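Local coordinates for general stress protein 26 (Bacillus anthracis, PDB 3EC6), which is of unproven function but belongs to the pyridoxamine 5'-phosphate oxidase-like family, binds flavin-adenine dinucleotide and probably acts as a dimeric flavoprotein, at the interface of chains A and B. Numbering follows the deposited sequence. Chains: chain A/B, General stress protein 26.

Contact 1: the interface of chains A and B. Residues chain A 26-28; chain B 59, 61, 81.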
loop_
_atom_site.group_PDB
_atom_site.type_symbol
_atom_site.label_atom_id
_atom_site.label_comp_id
_atom_site.label_asym_id
_atom_site.label_seq_id
_atom_site.Cartn_x
_atom_site.Cartn_y
_atom_site.Cartn_z
ATOM N N ASP A 26 -10.444 -1.376 12.548
ATOM C CA ASP A 26 -9.336 -0.922 13.382
ATOM C C ASP A 26 -7.979 -1.582 12.970
ATOM O O ASP A 26 -7.038 -1.690 13.751
ATOM C CB ASP A 26 -9.703 -1.223 14.828
ATOM C CG ASP A 26 -9.027 -0.308 15.819
ATOM O OD1 ASP A 26 -8.463 0.729 15.407
ATOM O OD2 ASP A 26 -9.065 -0.629 17.036
ATOM N N LYS A 27 -7.904 -2.032 11.724
ATOM C CA LYS A 27 -6.658 -2.572 11.167
ATOM C C LYS A 27 -6.482 -1.989 9.764
ATOM O O LYS A 27 -7.475 -1.643 9.112
ATOM C CB LYS A 27 -6.755 -4.087 11.045
ATOM C CG LYS A 27 -7.025 -4.755 12.387
ATOM C CD LYS A 27 -7.010 -6.258 12.232
ATOM C CE LYS A 27 -7.854 -6.773 11.107
ATOM N NZ LYS A 27 -7.961 -8.279 11.251
ATOM N N PRO A 28 -5.231 -1.831 9.319
ATOM C CA PRO A 28 -5.024 -1.283 7.982
ATOM C C PRO A 28 -5.262 -2.350 6.898
ATOM O O PRO A 28 -5.037 -3.555 7.097
ATOM C CB PRO A 28 -3.542 -0.868 7.989
ATOM C CG PRO A 28 -2.893 -1.940 8.911
ATOM C CD PRO A 28 -3.996 -2.333 9.954
ATOM N N ASN B 59 -0.614 0.770 17.566
ATOM C CA ASN B 59 -1.526 -0.253 17.124
ATOM C C ASN B 59 -0.641 -1.229 16.396
ATOM O O ASN B 59 -0.052 -0.900 15.383
ATOM C CB ASN B 59 -2.587 0.342 16.147
ATOM C CG ASN B 59 -3.586 -0.688 15.648
ATOM O OD1 ASN B 59 -3.278 -1.881 15.509
ATOM N ND2 ASN B 59 -4.768 -0.230 15.265
ATOM N N ASN B 61 -1.260 -3.882 14.592
ATOM C CA ASN B 61 -1.799 -4.591 13.405
ATOM C C ASN B 61 -1.278 -3.953 12.143
ATOM O O ASN B 61 -1.366 -2.734 11.987
ATOM C CB ASN B 61 -3.315 -4.492 13.383
ATOM C CG ASN B 61 -3.944 -5.226 14.534
ATOM O OD1 ASN B 61 -4.237 -4.623 15.574
ATOM N ND2 ASN B 61 -4.116 -6.501 14.376
ATOM N N GLU B 81 -1.612 -10.285 6.794
ATOM C CA GLU B 81 -2.142 -9.609 7.999
ATOM C C GLU B 81 -1.460 -10.191 9.221
ATOM O O GLU B 81 -1.334 -11.406 9.353
ATOM C CB GLU B 81 -3.641 -9.858 8.182
ATOM C CG GLU B 81 -4.515 -9.426 7.005
ATOM C CD GLU B 81 -5.928 -9.970 7.110
ATOM O OE1 GLU B 81 -6.318 -10.535 8.157
ATOM O OE2 GLU B 81 -6.671 -9.849 6.129
HETATM O O HOH W 1 -5.889 2.265 15.964
#
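Over one face of the B:Asn61 carboxamide lie the methylenes of A:Lys27, CG 3.8 Å from the amide carbon CG of B:Asn61 and CD over the ND2 side. The B:Asn59 carboxamide instead points ND2 at the backbone carbonyl of A:Asp26, donating to A:Asp26 O at 3.1 Å with the acceptor almost in the amide plane and the bond nearly straight, 165° at the hydrogen. Seen from the carbonyl the fit is less regular, the donor being tilted well away from the carbonyl plane. The A:Asp26 carboxylate is turned steeply against this amide, 72° between planes, and is joined to it through water 1, which lies 2.8 Å from B:Asn59 ND2 and 3.0 Å from A:Asp26 OD1. ND2 thus serves the loop of chain A twice, directly and through water. B:Asn59 extends to it with CG anti to the backbone N, and its OD1 takes the backbone N-H of B:Asn61, which fixes the amide's flip. A:Pro28 sets its ring carbons CG and CD against the B:Asn61 backbone carbonyl oxygen. This edge of the subunit contact, in what is probably the family's usual dimer, therefore pairs polar anchoring with packing of methylenes. A bend at chi3 (-50°) carries the A:Lys27 amine toward B:Glu81, probably for electrostatic attraction without direct contact, and NZ stops 4.2 Å from the carboxylate oxygen OE1 of B:Glu81.

Contact 2: the interface of chains A and B. Residues chain A 17, 34, 100, 103; chain B 68, 73.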
loop_
_atom_site.group_PDB
_atom_site.type_symbol
_atom_site.label_atom_id
_atom_site.label_comp_id
_atom_site.label_asym_id
_atom_site.label_seq_id
_atom_site.Cartn_x
_atom_site.Cartn_y
_atom_site.Cartn_z
ATOM N N THR A 17 -1.714 2.427 -11.950
ATOM C CA THR A 17 -1.842 1.497 -10.796
ATOM C C THR A 17 -1.156 2.048 -9.566
ATOM O O THR A 17 0.011 2.395 -9.624
ATOM C CB THR A 17 -1.348 0.044 -11.062
ATOM O OG1 THR A 17 -2.043 -0.491 -12.206
ATOM C CG2 THR A 17 -1.617 -0.808 -9.842
HETATM N N MSE A 34 -6.458 0.803 -9.983
HETATM C CA MSE A 34 -6.201 1.785 -11.038
HETATM C C MSE A 34 -6.784 3.134 -10.640
HETATM O O MSE A 34 -7.930 3.227 -10.215
HETATM C CB MSE A 34 -6.858 1.326 -12.333
HETATM C CG MSE A 34 -6.297 0.029 -12.712
HETATM SE SE MSE A 34 -6.972 -0.604 -14.402
HETATM C CE MSE A 34 -7.581 1.048 -15.088
ATOM N N SER A 100 -9.870 -2.501 -19.164
ATOM C CA SER A 100 -9.164 -3.156 -18.087
ATOM C C SER A 100 -10.103 -3.444 -16.928
ATOM O O SER A 100 -9.894 -4.431 -16.187
ATOM C CB SER A 100 -7.998 -2.300 -17.587
ATOM O OG SER A 100 -7.160 -1.993 -18.711
ATOM N N ARG A 103 -12.253 -6.931 -15.686
ATOM C CA ARG A 103 -11.880 -7.934 -14.709
ATOM C C ARG A 103 -12.845 -7.918 -13.560
ATOM O O ARG A 103 -13.053 -8.957 -12.900
ATOM C CB ARG A 103 -10.471 -7.664 -14.156
ATOM C CG ARG A 103 -9.388 -7.848 -15.203
ATOM C CD ARG A 103 -8.044 -7.312 -14.665
ATOM N NE ARG A 103 -6.927 -7.656 -15.554
ATOM C CZ ARG A 103 -6.561 -6.967 -16.620
ATOM N NH1 ARG A 103 -7.226 -5.874 -17.022
ATOM N NH2 ARG A 103 -5.502 -7.379 -17.309
ATOM N N ARG B 68 4.324 -8.012 -6.432
ATOM C CA ARG B 68 4.004 -7.476 -7.753
ATOM C C ARG B 68 5.074 -6.497 -8.238
ATOM O O ARG B 68 5.768 -5.870 -7.421
ATOM C CB ARG B 68 2.569 -6.876 -7.736
ATOM C CG ARG B 68 2.521 -5.384 -7.925
ATOM C CD ARG B 68 1.087 -4.924 -8.246
ATOM N NE ARG B 68 1.084 -4.199 -9.505
ATOM C CZ ARG B 68 0.843 -4.789 -10.670
ATOM N NH1 ARG B 68 0.878 -4.098 -11.800
ATOM N NH2 ARG B 68 0.551 -6.076 -10.688
ATOM N N LEU B 73 -0.707 -6.304 -14.973
ATOM C CA LEU B 73 -1.781 -6.352 -13.968
ATOM C C LEU B 73 -1.993 -7.745 -13.374
ATOM O O LEU B 73 -2.490 -7.873 -12.245
ATOM C CB LEU B 73 -3.114 -5.798 -14.525
ATOM C CG LEU B 73 -3.168 -4.390 -15.131
ATOM C CD1 LEU B 73 -4.549 -4.107 -15.720
ATOM C CD2 LEU B 73 -2.798 -3.326 -14.109
#
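The loop between strands 61-66 and 77-87 of chain B reaches across the subunit boundary and lays B:Leu73 against the 3-10 helix 99-103 and the start of strand 17-24 of chain A. B:Leu73 is poorly ordered, so its contacts are approximate. Its two methyls divide the work. CD1 lies over one face of the A:Arg103 guanidinium, toward the rim, 3.5 Å from NH1, and the two side chains meet at about a right angle. CD2 points instead to A:Thr17, reaching 3.5 Å from the hydroxyl OG1. The guanidinium is steadied within chain A: A:Arg103 NH1 donates to A:Ser100 O, a backbone carbonyl, at 3.1 Å, in the carbonyl plane and on a lone pair. That acceptor also lies nearly in the guanidinium plane, so the bond helps to hold the flat face toward the leucine. The A:Arg103 chain runs extended from CG to NE, then turns at chi4 (85°) to present this face. A:Ser100 CB and the selenium of A:Met34, a selenomethionine, border CD1 more distantly. B:Arg68, also poorly ordered, comes only loosely near A:Thr17 CG2. B:Leu73 and B:Arg68 both belong to the flavin-adenine dinucleotide pocket, so the patch probably helps to position a cofactor-binding loop against the neighbouring subunit.

Contact 3: the interface of chains A and B. Residues chain A 30-32; chain B 65, 68, 77.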
loop_
_atom_site.group_PDB
_atom_site.type_symbol
_atom_site.label_atom_id
_atom_site.label_comp_id
_atom_site.label_asym_id
_atom_site.label_seq_id
_atom_site.Cartn_x
_atom_site.Cartn_y
_atom_site.Cartn_z
ATOM N N SER A 30 -4.751 -2.631 2.465
ATOM C CA SER A 30 -4.287 -1.978 1.248
ATOM C C SER A 30 -4.588 -2.860 0.050
ATOM O O SER A 30 -4.465 -4.062 0.121
ATOM C CB SER A 30 -2.788 -1.740 1.295
ATOM O OG SER A 30 -2.477 -0.754 2.257
ATOM N N ALA A 31 -4.905 -2.232 -1.073
ATOM C CA ALA A 31 -5.201 -2.974 -2.303
ATOM C C ALA A 31 -4.607 -2.201 -3.474
ATOM O O ALA A 31 -4.613 -0.957 -3.491
ATOM C CB ALA A 31 -6.718 -3.125 -2.490
ATOM N N PHE A 32 -4.107 -2.925 -4.462
ATOM C CA PHE A 32 -3.772 -2.301 -5.749
ATOM C C PHE A 32 -5.066 -1.878 -6.431
ATOM O O PHE A 32 -6.038 -2.632 -6.460
ATOM C CB PHE A 32 -2.966 -3.280 -6.647
ATOM C CG PHE A 32 -1.655 -3.685 -6.035
ATOM C CD1 PHE A 32 -0.629 -2.757 -5.940
ATOM C CD2 PHE A 32 -1.466 -4.984 -5.517
ATOM C CE1 PHE A 32 0.582 -3.097 -5.349
ATOM C CE2 PHE A 32 -0.232 -5.337 -4.940
ATOM C CZ PHE A 32 0.775 -4.395 -4.875
ATOM N N LEU B 65 1.464 -5.897 1.323
ATOM C CA LEU B 65 1.273 -6.313 -0.072
ATOM C C LEU B 65 2.659 -6.563 -0.619
ATOM O O LEU B 65 3.550 -5.709 -0.508
ATOM C CB LEU B 65 0.580 -5.245 -0.948
ATOM C CG LEU B 65 -0.806 -4.873 -0.515
ATOM C CD1 LEU B 65 -1.254 -3.701 -1.375
ATOM C CD2 LEU B 65 -1.715 -6.075 -0.845
ATOM N N ARG B 68 4.324 -8.012 -6.432
ATOM C CA ARG B 68 4.004 -7.476 -7.753
ATOM C C ARG B 68 5.074 -6.497 -8.238
ATOM O O ARG B 68 5.768 -5.870 -7.421
ATOM C CB ARG B 68 2.569 -6.876 -7.736
ATOM C CG ARG B 68 2.521 -5.384 -7.925
ATOM C CD ARG B 68 1.087 -4.924 -8.246
ATOM N NE ARG B 68 1.084 -4.199 -9.505
ATOM C CZ ARG B 68 0.843 -4.789 -10.670
ATOM N NH1 ARG B 68 0.878 -4.098 -11.800
ATOM N NH2 ARG B 68 0.551 -6.076 -10.688
ATOM N N TYR B 77 0.757 -12.280 -6.299
ATOM C CA TYR B 77 1.286 -11.623 -5.126
ATOM C C TYR B 77 0.608 -12.113 -3.877
ATOM O O TYR B 77 -0.361 -12.897 -3.944
ATOM C CB TYR B 77 1.167 -10.104 -5.224
ATOM C CG TYR B 77 -0.246 -9.573 -5.308
ATOM C CD1 TYR B 77 -0.859 -9.003 -4.197
ATOM C CD2 TYR B 77 -0.935 -9.571 -6.540
ATOM C CE1 TYR B 77 -2.180 -8.504 -4.287
ATOM C CE2 TYR B 77 -2.230 -9.073 -6.655
ATOM C CZ TYR B 77 -2.820 -8.507 -5.515
ATOM O OH TYR B 77 -4.100 -7.993 -5.614
HETATM O O HOH W 2 -4.791 -5.890 -4.130
#
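Strand 27-34 of chain A passes in extended conformation through A:Ser30, A:Ala31 and A:Phe32, facing strand 61-66 and the start of strand 77-87 of chain B. A:Phe32 is the main plug. B:Arg68 CD sits over the centre of one ring face, 3.3 Å from the centroid, a CH-pi contact made by the aliphatic chain rather than the guanidinium, whose plane is inclined 61° to the ring; B:Arg68 is poorly ordered, so this distance is approximate. On the opposite face B:Leu65 CD1 lies toward the rim, while B:Leu65 CB approaches A:Phe32 CZ at 4.0 Å. The phenyl edge formed by CD2 and CE2 rests against the face of B:Tyr77, the planes 86° apart and the centroids separated by 5.1 Å. B:Tyr77 holds CG between its backbone N and carbonyl carbon (chi1 63°), which brings its ring across this edge. Its phenol OH is 2.7 Å from water 2, which in turn is 3.1 Å from the backbone N of A:Phe32, so water ties the tyrosine to the strand it packs on. Nearer the middle of strand 27-34, A:Ser30 CB is touched by B:Leu65 CD1 at 3.7 Å, and CD2 rests by the serine backbone oxygen. The ring is thus packed between the B:Leu65 and B:Arg68 side chains, with B:Tyr77 at one edge, where strand 27-34 faces strand 61-66 and the start of strand 77-87, beside the flavin-adenine dinucleotide pocket.

Strand 27-34 of chain A runs through all three patches: contact 1 takes its beginning, contact 3 its later part and contact 2 its last residue. Contacts 1 and 3 also share strands 61-66 and 77-87 of chain B. Between centres of C-alpha atoms, contact 3 is about 16 Å from contact 1 and 10 Å from contact 2, whose own separation is about 25 Å. B:Arg68 belongs to both contacts 2 and 3, linking the aromatic packing to the neighbouring loop. The two-fold repeats every patch, so pocket residues of each chain lie at the subunit boundary, and the interface may help to shape both flavin pockets.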